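Long-range contacts in putative conjugative transposon recombinase (Clostridium difficile, PDB 3G13), which probably binds DNA and exchanges its strands as a serine recombinase of the resolvase family, represented here by its N-terminal resolvase-type domain: residues E4-A9 with E75-F80; L44-A49 with F64-N69; K82-F87 with V108-E113; N90-L95 with S131-E136. All coordinates share one frame; numbering follows the deposited sequence.

Interaction 1: E4-A9 with E75-F80. Unlike the reference sequence in segment 75-80: Phe80 (reference Ile).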
# COMPACT_ATOMS: atom_id res chain seq x y z
N GLU A 4 -32.39 -5.45 13.68
CA GLU A 4 -32.94 -4.56 12.64
C GLU A 4 -31.86 -3.55 12.15
O GLU A 4 -31.19 -3.77 11.13
CB GLU A 4 -34.24 -3.83 13.05
CG GLU A 4 -34.09 -2.84 14.23
CD GLU A 4 -35.40 -2.41 14.82
OE1 GLU A 4 -36.28 -1.97 14.05
OE2 GLU A 4 -35.54 -2.49 16.06
N ARG A 5 -31.67 -2.48 12.92
CA ARG A 5 -30.80 -1.39 12.51
C ARG A 5 -29.33 -1.75 12.43
O ARG A 5 -28.82 -2.58 13.18
CB ARG A 5 -31.05 -0.16 13.39
CG ARG A 5 -32.46 0.42 13.21
CD ARG A 5 -32.68 1.65 14.10
NE ARG A 5 -32.75 1.25 15.50
CZ ARG A 5 -32.67 2.08 16.54
NH1 ARG A 5 -32.51 3.39 16.35
NH2 ARG A 5 -32.74 1.58 17.78
N LEU A 6 -28.63 -1.11 11.49
CA LEU A 6 -27.20 -1.28 11.41
C LEU A 6 -26.56 -0.62 12.62
O LEU A 6 -26.84 0.54 12.90
CB LEU A 6 -26.67 -0.70 10.09
CG LEU A 6 -25.18 -0.94 9.78
CD1 LEU A 6 -24.95 -2.35 9.21
CD2 LEU A 6 -24.61 0.14 8.80
N ARG A 7 -25.69 -1.36 13.33
CA ARG A 7 -25.02 -0.86 14.53
C ARG A 7 -23.71 -0.17 14.13
O ARG A 7 -22.77 -0.80 13.61
CB ARG A 7 -24.80 -1.97 15.58
CG ARG A 7 -26.15 -2.53 16.19
CD ARG A 7 -25.94 -3.30 17.51
NE ARG A 7 -25.39 -2.45 18.59
CZ ARG A 7 -26.08 -1.64 19.39
NH1 ARG A 7 -27.40 -1.51 19.30
NH2 ARG A 7 -25.44 -0.94 20.31
N VAL A 8 -23.68 1.13 14.34
CA VAL A 8 -22.58 1.94 13.82
C VAL A 8 -21.75 2.50 14.96
O VAL A 8 -22.27 3.12 15.88
CB VAL A 8 -23.10 3.07 12.89
CG1 VAL A 8 -21.92 3.86 12.28
CG2 VAL A 8 -23.98 2.45 11.77
N ALA A 9 -20.44 2.29 14.89
CA ALA A 9 -19.51 2.93 15.84
C ALA A 9 -18.61 3.96 15.14
O ALA A 9 -18.55 4.01 13.89
CB ALA A 9 -18.65 1.85 16.52
N GLU A 75 -21.50 -6.37 18.69
CA GLU A 75 -22.15 -5.08 18.98
C GLU A 75 -22.06 -4.06 17.85
O GLU A 75 -22.73 -3.02 17.90
CB GLU A 75 -21.58 -4.49 20.27
CG GLU A 75 -22.13 -5.16 21.50
CD GLU A 75 -21.33 -4.85 22.74
OE1 GLU A 75 -20.84 -3.70 22.90
OE2 GLU A 75 -21.19 -5.77 23.58
N ILE A 76 -21.22 -4.33 16.84
CA ILE A 76 -20.89 -3.30 15.84
C ILE A 76 -20.90 -3.91 14.44
O ILE A 76 -20.29 -4.98 14.25
CB ILE A 76 -19.51 -2.65 16.12
CG1 ILE A 76 -19.50 -1.94 17.49
CG2 ILE A 76 -19.07 -1.68 14.98
CD1 ILE A 76 -18.12 -1.53 17.98
N ASP A 77 -21.57 -3.26 13.49
CA ASP A 77 -21.63 -3.74 12.09
C ASP A 77 -20.73 -2.93 11.17
O ASP A 77 -20.26 -3.44 10.15
CB ASP A 77 -23.07 -3.71 11.53
CG ASP A 77 -24.04 -4.60 12.30
OD1 ASP A 77 -23.74 -5.82 12.50
OD2 ASP A 77 -25.11 -4.08 12.69
N MSE A 78 -20.50 -1.68 11.54
CA MSE A 78 -19.68 -0.76 10.78
C MSE A 78 -19.02 0.27 11.70
O MSE A 78 -19.67 0.87 12.58
CB MSE A 78 -20.48 -0.10 9.63
CG MSE A 78 -19.61 0.80 8.73
SE MSE A 78 -20.46 1.42 7.08
CE MSE A 78 -19.21 0.62 5.86
N VAL A 79 -17.73 0.44 11.51
CA VAL A 79 -16.93 1.47 12.21
C VAL A 79 -16.46 2.58 11.31
O VAL A 79 -15.76 2.34 10.34
CB VAL A 79 -15.64 0.84 12.83
CG1 VAL A 79 -14.91 1.89 13.72
CG2 VAL A 79 -15.98 -0.37 13.64
N PHE A 80 -16.81 3.82 11.65
CA PHE A 80 -16.25 4.99 10.99
C PHE A 80 -14.91 5.34 11.61
O PHE A 80 -14.73 5.28 12.83
CB PHE A 80 -17.17 6.21 11.10
CG PHE A 80 -18.32 6.20 10.13
CD1 PHE A 80 -19.61 5.90 10.57
CD2 PHE A 80 -18.11 6.47 8.77
CE1 PHE A 80 -20.71 5.90 9.66
CE2 PHE A 80 -19.20 6.46 7.85
CZ PHE A 80 -20.50 6.17 8.30

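Interaction 2: L44-A49 with F64-N69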
# COMPACT_ATOMS: atom_id res chain seq x y z
N LEU A 44 -26.45 4.18 16.75
CA LEU A 44 -25.13 4.39 17.35
C LEU A 44 -24.84 3.29 18.38
O LEU A 44 -25.63 3.08 19.32
CB LEU A 44 -25.04 5.78 18.00
CG LEU A 44 -23.78 6.19 18.80
CD1 LEU A 44 -22.53 6.21 17.94
CD2 LEU A 44 -24.02 7.55 19.47
N ALA A 45 -23.74 2.55 18.14
CA ALA A 45 -23.23 1.57 19.10
C ALA A 45 -22.48 2.37 20.16
O ALA A 45 -22.95 2.47 21.30
CB ALA A 45 -22.32 0.55 18.40
N ASP A 46 -21.37 3.01 19.78
CA ASP A 46 -20.61 3.78 20.73
C ASP A 46 -19.58 4.61 19.99
O ASP A 46 -19.36 4.46 18.77
CB ASP A 46 -19.98 2.85 21.82
CG ASP A 46 -19.67 3.60 23.13
OD1 ASP A 46 -19.91 4.83 23.23
OD2 ASP A 46 -19.09 2.96 24.03
N ILE A 47 -18.98 5.53 20.72
CA ILE A 47 -17.88 6.31 20.23
C ILE A 47 -16.65 5.93 21.07
O ILE A 47 -16.69 5.93 22.30
CB ILE A 47 -18.22 7.81 20.23
CG1 ILE A 47 -19.38 8.07 19.24
CG2 ILE A 47 -16.93 8.68 19.91
CD1 ILE A 47 -19.94 9.43 19.24
N TYR A 48 -15.60 5.54 20.36
CA TYR A 48 -14.37 5.04 20.96
C TYR A 48 -13.29 6.02 20.63
O TYR A 48 -13.24 6.54 19.52
CB TYR A 48 -14.05 3.67 20.40
CG TYR A 48 -15.12 2.63 20.62
CD1 TYR A 48 -15.04 1.72 21.69
CD2 TYR A 48 -16.22 2.53 19.76
CE1 TYR A 48 -16.01 0.75 21.90
CE2 TYR A 48 -17.23 1.56 19.97
CZ TYR A 48 -17.11 0.68 21.05
OH TYR A 48 -18.07 -0.29 21.27
N ALA A 49 -12.40 6.30 21.59
CA ALA A 49 -11.43 7.37 21.43
C ALA A 49 -10.20 7.17 22.31
O ALA A 49 -10.31 6.89 23.51
CB ALA A 49 -12.07 8.70 21.73
N PHE A 64 -9.41 1.61 21.50
CA PHE A 64 -9.35 0.82 20.27
C PHE A 64 -9.57 -0.65 20.60
O PHE A 64 -10.36 -1.34 19.95
CB PHE A 64 -8.01 0.97 19.54
CG PHE A 64 -7.98 0.26 18.21
CD1 PHE A 64 -8.48 0.90 17.06
CD2 PHE A 64 -7.51 -1.05 18.10
CE1 PHE A 64 -8.48 0.27 15.82
CE2 PHE A 64 -7.51 -1.71 16.86
CZ PHE A 64 -7.99 -1.05 15.72
N GLN A 65 -8.88 -1.14 21.63
CA GLN A 65 -9.03 -2.54 22.02
C GLN A 65 -10.42 -2.85 22.55
O GLN A 65 -10.93 -3.94 22.31
CB GLN A 65 -7.96 -2.97 23.04
CG GLN A 65 -6.56 -3.12 22.45
CD GLN A 65 -6.50 -4.11 21.28
OE1 GLN A 65 -6.97 -5.25 21.39
NE2 GLN A 65 -5.93 -3.67 20.14
N ARG A 66 -11.02 -1.91 23.28
CA ARG A 66 -12.41 -2.10 23.76
C ARG A 66 -13.33 -2.22 22.53
O ARG A 66 -14.16 -3.10 22.48
CB ARG A 66 -12.83 -0.95 24.68
CG ARG A 66 -14.26 -1.03 25.24
CD ARG A 66 -14.55 0.15 26.16
NE ARG A 66 -14.61 1.46 25.49
CZ ARG A 66 -15.71 2.05 25.04
NH1 ARG A 66 -16.90 1.47 25.14
NH2 ARG A 66 -15.63 3.25 24.47
N MSE A 67 -13.11 -1.37 21.53
CA MSE A 67 -13.85 -1.47 20.29
C MSE A 67 -13.72 -2.82 19.58
O MSE A 67 -14.73 -3.42 19.16
CB MSE A 67 -13.45 -0.36 19.35
CG MSE A 67 -14.56 -0.06 18.38
SE MSE A 67 -13.85 1.06 17.00
CE MSE A 67 -13.33 -0.71 16.16
N ILE A 68 -12.48 -3.29 19.44
CA ILE A 68 -12.25 -4.63 18.88
C ILE A 68 -13.02 -5.70 19.66
O ILE A 68 -13.65 -6.54 19.05
CB ILE A 68 -10.76 -4.99 18.78
CG1 ILE A 68 -10.03 -4.01 17.82
CG2 ILE A 68 -10.61 -6.41 18.31
CD1 ILE A 68 -10.58 -3.97 16.33
N ASN A 69 -12.97 -5.68 21.00
CA ASN A 69 -13.74 -6.67 21.80
C ASN A 69 -15.26 -6.57 21.58
O ASN A 69 -15.95 -7.57 21.53
CB ASN A 69 -13.46 -6.56 23.32
CG ASN A 69 -11.98 -6.73 23.68
OD1 ASN A 69 -11.50 -6.11 24.65
ND2 ASN A 69 -11.26 -7.57 22.94

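Interaction 3: K82-F87 with V108-E113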
# COMPACT_ATOMS: atom_id res chain seq x y z
N LYS A 82 -11.54 8.40 10.66
CA LYS A 82 -11.27 9.50 9.74
C LYS A 82 -10.28 9.08 8.65
O LYS A 82 -10.44 9.46 7.50
CB LYS A 82 -10.79 10.76 10.50
CG LYS A 82 -10.41 11.94 9.55
CD LYS A 82 -10.34 13.33 10.23
CE LYS A 82 -9.79 14.41 9.29
NZ LYS A 82 -10.69 14.60 8.08
N SER A 83 -9.30 8.27 9.02
CA SER A 83 -8.21 7.97 8.09
C SER A 83 -7.56 6.66 8.49
O SER A 83 -7.64 6.23 9.66
CB SER A 83 -7.15 9.09 8.12
OG SER A 83 -6.48 9.06 9.36
N ILE A 84 -6.89 6.03 7.54
CA ILE A 84 -6.07 4.87 7.84
C ILE A 84 -5.01 5.15 8.95
O ILE A 84 -4.75 4.30 9.80
CB ILE A 84 -5.37 4.32 6.53
CG1 ILE A 84 -6.41 3.59 5.66
CG2 ILE A 84 -4.23 3.38 6.88
CD1 ILE A 84 -6.07 3.46 4.15
N SER A 85 -4.40 6.34 8.89
CA SER A 85 -3.34 6.75 9.83
C SER A 85 -3.80 6.86 11.30
O SER A 85 -2.98 6.74 12.23
CB SER A 85 -2.74 8.07 9.37
OG SER A 85 -3.74 9.09 9.39
N ARG A 86 -5.10 7.09 11.50
CA ARG A 86 -5.74 7.11 12.84
C ARG A 86 -6.24 5.74 13.25
O ARG A 86 -6.37 5.44 14.43
CB ARG A 86 -6.93 8.09 12.88
CG ARG A 86 -6.54 9.56 12.79
CD ARG A 86 -7.76 10.45 12.56
NE ARG A 86 -7.36 11.79 12.10
CZ ARG A 86 -7.73 12.94 12.67
NH1 ARG A 86 -8.53 12.94 13.75
NH2 ARG A 86 -7.31 14.10 12.17
N PHE A 87 -6.53 4.90 12.26
CA PHE A 87 -7.09 3.58 12.56
C PHE A 87 -6.06 2.65 13.21
O PHE A 87 -6.37 1.89 14.13
CB PHE A 87 -7.65 2.94 11.28
CG PHE A 87 -8.25 1.57 11.49
CD1 PHE A 87 -9.47 1.42 12.15
CD2 PHE A 87 -7.62 0.42 10.98
CE1 PHE A 87 -10.05 0.15 12.32
CE2 PHE A 87 -8.18 -0.84 11.13
CZ PHE A 87 -9.39 -0.99 11.79
N VAL A 108 -15.20 -1.37 7.95
CA VAL A 108 -14.66 -0.10 8.37
C VAL A 108 -14.90 0.89 7.24
O VAL A 108 -14.77 0.55 6.05
CB VAL A 108 -13.13 -0.19 8.70
CG1 VAL A 108 -12.56 1.22 9.08
CG2 VAL A 108 -12.92 -1.19 9.78
N TYR A 109 -15.32 2.09 7.61
CA TYR A 109 -15.42 3.15 6.62
C TYR A 109 -14.36 4.22 6.94
O TYR A 109 -14.49 4.94 7.93
CB TYR A 109 -16.85 3.78 6.50
CG TYR A 109 -16.90 4.64 5.25
CD1 TYR A 109 -17.31 4.09 4.04
CD2 TYR A 109 -16.50 5.97 5.26
CE1 TYR A 109 -17.31 4.82 2.88
CE2 TYR A 109 -16.48 6.74 4.08
CZ TYR A 109 -16.89 6.15 2.91
OH TYR A 109 -16.90 6.86 1.73
N PHE A 110 -13.35 4.30 6.06
CA PHE A 110 -12.29 5.28 6.12
C PHE A 110 -12.79 6.54 5.43
O PHE A 110 -12.97 6.56 4.22
CB PHE A 110 -11.03 4.73 5.40
CG PHE A 110 -10.39 3.59 6.12
CD1 PHE A 110 -9.83 3.77 7.41
CD2 PHE A 110 -10.35 2.32 5.55
CE1 PHE A 110 -9.24 2.70 8.08
CE2 PHE A 110 -9.74 1.27 6.21
CZ PHE A 110 -9.18 1.44 7.46
N GLU A 111 -13.06 7.58 6.22
CA GLU A 111 -13.75 8.75 5.71
C GLU A 111 -12.90 9.54 4.70
O GLU A 111 -13.41 9.93 3.64
CB GLU A 111 -14.24 9.67 6.85
CG GLU A 111 -15.08 8.93 7.92
CD GLU A 111 -15.03 9.63 9.27
OE1 GLU A 111 -14.82 8.95 10.29
OE2 GLU A 111 -15.18 10.85 9.30
N ASP A 112 -11.64 9.80 5.01
CA ASP A 112 -10.79 10.64 4.11
C ASP A 112 -10.54 9.95 2.75
O ASP A 112 -10.66 10.56 1.69
CB ASP A 112 -9.42 10.94 4.77
CG ASP A 112 -9.49 12.04 5.87
OD1 ASP A 112 -10.57 12.68 6.07
OD2 ASP A 112 -8.46 12.22 6.55
N GLU A 113 -10.21 8.66 2.84
CA GLU A 113 -9.91 7.81 1.68
C GLU A 113 -11.17 7.40 0.91
O GLU A 113 -11.09 7.06 -0.25
CB GLU A 113 -9.18 6.55 2.13
CG GLU A 113 -7.79 6.78 2.71
CD GLU A 113 -7.82 7.11 4.20
OE1 GLU A 113 -8.94 7.32 4.76
OE2 GLU A 113 -6.73 7.15 4.82
O HOH W 1 -4.25 7.92 6.37

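Interaction 4: N90-L95 with S131-E136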
# COMPACT_ATOMS: atom_id res chain seq x y z
N ASN A 90 0.53 1.09 11.91
CA ASN A 90 1.36 0.63 10.79
C ASN A 90 0.57 -0.24 9.84
O ASN A 90 -0.57 -0.59 10.13
CB ASN A 90 2.60 -0.13 11.32
CG ASN A 90 2.22 -1.28 12.22
OD1 ASN A 90 1.37 -2.08 11.89
ND2 ASN A 90 2.90 -1.38 13.38
N THR A 91 1.21 -0.63 8.74
CA THR A 91 0.58 -1.45 7.71
C THR A 91 0.12 -2.82 8.22
O THR A 91 -1.01 -3.23 7.96
CB THR A 91 1.51 -1.58 6.49
OG1 THR A 91 1.72 -0.27 5.96
CG2 THR A 91 0.85 -2.44 5.40
N LEU A 92 1.01 -3.51 8.95
CA LEU A 92 0.70 -4.82 9.49
C LEU A 92 -0.53 -4.84 10.43
O LEU A 92 -1.35 -5.76 10.37
CB LEU A 92 1.93 -5.42 10.19
CG LEU A 92 2.95 -6.02 9.22
CD1 LEU A 92 4.18 -6.47 9.99
CD2 LEU A 92 2.33 -7.21 8.49
N ASP A 93 -0.64 -3.84 11.29
CA ASP A 93 -1.81 -3.74 12.19
C ASP A 93 -3.06 -3.36 11.41
O ASP A 93 -4.14 -3.86 11.73
CB ASP A 93 -1.58 -2.71 13.31
CG ASP A 93 -0.62 -3.21 14.39
OD1 ASP A 93 -0.36 -4.43 14.42
OD2 ASP A 93 -0.13 -2.37 15.18
N THR A 94 -2.92 -2.49 10.40
CA THR A 94 -4.07 -2.11 9.55
C THR A 94 -4.68 -3.37 8.92
O THR A 94 -5.90 -3.58 8.95
CB THR A 94 -3.70 -1.08 8.43
OG1 THR A 94 -3.04 0.08 8.99
CG2 THR A 94 -4.95 -0.63 7.70
N LEU A 95 -3.80 -4.21 8.35
CA LEU A 95 -4.18 -5.51 7.80
C LEU A 95 -4.88 -6.39 8.79
O LEU A 95 -5.97 -6.91 8.52
CB LEU A 95 -2.92 -6.26 7.28
CG LEU A 95 -2.40 -5.81 5.92
CD1 LEU A 95 -1.01 -6.46 5.63
CD2 LEU A 95 -3.47 -6.21 4.88
N SER A 131 1.03 -6.12 -0.18
CA SER A 131 2.25 -5.93 -0.97
C SER A 131 3.18 -4.94 -0.30
O SER A 131 4.37 -5.15 -0.23
CB SER A 131 1.94 -5.48 -2.41
OG SER A 131 1.60 -6.63 -3.17
N VAL A 132 2.59 -3.86 0.22
CA VAL A 132 3.32 -2.87 1.00
C VAL A 132 3.97 -3.51 2.24
O VAL A 132 5.15 -3.30 2.47
CB VAL A 132 2.41 -1.69 1.39
CG1 VAL A 132 3.10 -0.79 2.37
CG2 VAL A 132 2.03 -0.87 0.13
N ALA A 133 3.21 -4.27 3.01
CA ALA A 133 3.72 -4.94 4.23
C ALA A 133 4.84 -5.97 3.95
O ALA A 133 5.77 -6.08 4.74
CB ALA A 133 2.59 -5.59 5.00
N GLN A 134 4.74 -6.71 2.85
CA GLN A 134 5.79 -7.67 2.47
C GLN A 134 7.11 -6.93 2.21
O GLN A 134 8.16 -7.35 2.66
CB GLN A 134 5.39 -8.49 1.24
CG GLN A 134 6.44 -9.56 0.81
CD GLN A 134 6.72 -10.61 1.88
OE1 GLN A 134 5.85 -10.94 2.69
NE2 GLN A 134 7.94 -11.16 1.88
N GLN A 135 7.02 -5.84 1.47
CA GLN A 135 8.19 -5.01 1.17
C GLN A 135 8.78 -4.35 2.45
O GLN A 135 10.01 -4.28 2.59
CB GLN A 135 7.81 -3.95 0.17
CG GLN A 135 8.92 -3.01 -0.24
CD GLN A 135 8.53 -2.14 -1.40
OE1 GLN A 135 7.69 -1.24 -1.28
NE2 GLN A 135 9.20 -2.35 -2.55
N GLU A 136 7.92 -3.86 3.34
CA GLU A 136 8.38 -3.26 4.58
C GLU A 136 9.11 -4.31 5.44
O GLU A 136 10.13 -4.01 6.01
CB GLU A 136 7.23 -2.69 5.41
CG GLU A 136 6.53 -1.45 4.84
CD GLU A 136 5.29 -1.08 5.66
OE1 GLU A 136 4.85 -1.91 6.48
OE2 GLU A 136 4.75 0.01 5.50
O HOH W 2 3.82 0.77 7.95
O HOH W 3 3.93 -2.42 9.20

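Interaction 1: E4-A9 with E75-F80
This is a parallel beta pairing in the interior of the sheet, where strand 6-14 lies between strands 42-51 and 78-81. The entry to the pairing is side-chain assisted. Asp77 OD2 accepts Arg7 N at 2.9 Å along an almost straight bond (173°), using the lone pair turned away from its other oxygen. Arg7 O is gripped twice, by Asp77 N at 2.7 Å and by Met78 N at 3.2 Å. The Arg7 chain bends at chi3 (62°), which brings NE to Glu75 O at 2.8 Å, with that oxygen close to the guanidinium plane. Regular pairing follows: Ala9 N donates to Met78 O (2.8 Å), and Phe80 N to Ala9 O (2.8 Å). Val8 CG1, anti to its backbone N, meets the edge of the Phe80 ring at CE1 (3.5 Å), on the side covered by helix 25-37 through Ile36, Tyr32 and Met35. On the other side, Ala9 CB rests on Ile76 CD1 (3.7 Å), and Ile76 in turn touches Met67 of helix 62-72. Two adjacent parallel strands with helices packed on both faces are characteristic of the three-layer alpha/beta fold of the resolvase N-terminal domain.

Interaction 2: L44-A49 with F64-N69
Helix 62-72 is the connecting helix of a beta-alpha-beta crossover that leads from strand 42-51 to strand 78-81, and here its side chains close round one tyrosine of the first strand. Tyr48 projects from the strand with CG anti to the carbonyl carbon (chi1 -59°), which sends its ring up to the helix. Met67, a selenomethionine, lies across one face of that ring. Its CG sits 3.4 Å from the centroid of the Tyr48 ring and only 11° off the normal, a CH-pi contact. The extended chi2 carries SE on past the ring, 4.5 Å from the Tyr48 centroid in an oblique Met-aromatic approach, and the bend at chi3 turns only the terminal methyl. Arg66 extends fully to CD and turns at chi3, so that Tyr48 CE1 lies over a face of its guanidinium, Arg66 CZ 3.4 Å from Tyr48 CE1, with the two planes 30° apart. The same guanidinium directs NH1 at Asp46 OD2, a salt bridge of 2.9 Å that is nearly straight and falls in the guanidinium plane. Asp46 is steadied by its other oxygen, since OD1 accepts Ile47 N at 2.8 Å. Both polar ends have further partners: Asp63 forms a salt bridge with Arg66 NE, and Asp70 takes a hydrogen bond with Tyr48 OH, so the arginine is held between two acids and probably stays charged. Tyr48 and Met67 both also touch Tyr11 of strand 6-14 and Ile76 of the loop before strand 78-81, while Ile47 points from the strand to helix 25-37 and Ile68 leans on helix 91-102.

Interaction 3: K82-F87 with V108-E113
Two phenylalanines cross at about a right angle, and an isoleucine lies obliquely over one of them, where helix 84-87 packs beside the end of strand 107-110. The Phe110 ring stands on edge against the face of Phe87 in a T-shaped pair, centroids 5.4 Å apart and planes at 88°. Ile84 crosses obliquely over a face of Phe110, its CG1 being 3.7 Å from the centroid of that ring and 7° off the normal, a CH-pi contact. Phe87, with CG anti to its backbone N, also reaches Val108 tip to tip, CE1 to CG2 at 4.1 Å. Alongside this apolar wedge, Asp112 N donates to Lys82 O at 2.8 Å. The lysine chain runs extended and turns at chi4 (62°) so that NZ meets Asp112 OD1 at 2.8 Å on its syn lone pair, a salt bridge. Glu113 bends at chi2 toward the first turn of the helix, whose N-cap is Ser83. There its OE2 accepts Ile84 N at 2.9 Å and a water that in turn takes Ser85 N. Ser131 of the second subunit hydrogen-bonds the same oxygen. A carboxylate gripped this often at a helix start is probably stabilised in its ionised form, and it ties the dimer partner to this turn.

Interaction 4: N90-L95 with S131-E136
Apolar packing brings the start of helix 91-102 against the long helix 120-150, the two segments running at 143° to each other, and Ala133 is the meeting point. Its small CB is approached by three side chains of the shorter helix: Thr91 CG2 at 3.6 Å, Leu95 CD1 at 3.8 Å and Leu92 CD2 at 3.9 Å. The threonine methyl reaches it because CG2 is anti to the backbone N, and both leucines set CG anti to the carbonyl carbon, with CD1 or CD2 as the touching branch. Val132 CG1 flanks the threonine. A long helix that contacts the second subunit, as 120-150 does, is consistent with the catalytic domain of serine recombinases; helix 91-102 packs against it, with Leu95 also touching Leu126 and Leu129. Water-mediated bonds form a second group. Extended beyond CG, Glu136 presents its carboxylate to the first amides of helix 91-102. One water takes Thr91 N at 3.1 Å and gives to Glu136 OE2 at 2.7 Å; another takes Leu92 N at 3.1 Å and gives to Glu136 OE1 at 2.9 Å. Negative charge facing a helix N-terminus in this way is probably favourable. Bonds within the helix start are the third kind. Asn90, the N-cap, accepts Asp93 N through OD1 at 2.7 Å (162°), nearly along the side-chain carbonyl axis, a capping bond, while its backbone carbonyl O accepts both Thr94 N and Thr94 OG1. Gln135 NE2 of the second subunit hydrogen-bonds that same threonine hydroxyl.

Overall arrangement
The four contacts lead from the sheet to the long helix that meets the second subunit. Interactions 1 and 2 share the sheet, with centres about 11 Å apart; along the chain, interaction 2 is nested within the loop that interaction 1 closes. Strand 78-81 then leads to helix 84-87, so interaction 3 opens after both, its strand 107-110 neighbouring 78-81 in the sheet, with its centre about 16 Å from that of interaction 1. Interaction 4 crosses interaction 3 in sequence, and the two touch. It lies about 26 Å from interaction 1 between centres, across the chain's centre. Interactions 3 and 4 meet the second subunit, whereas 1 and 2 build the body of the domain.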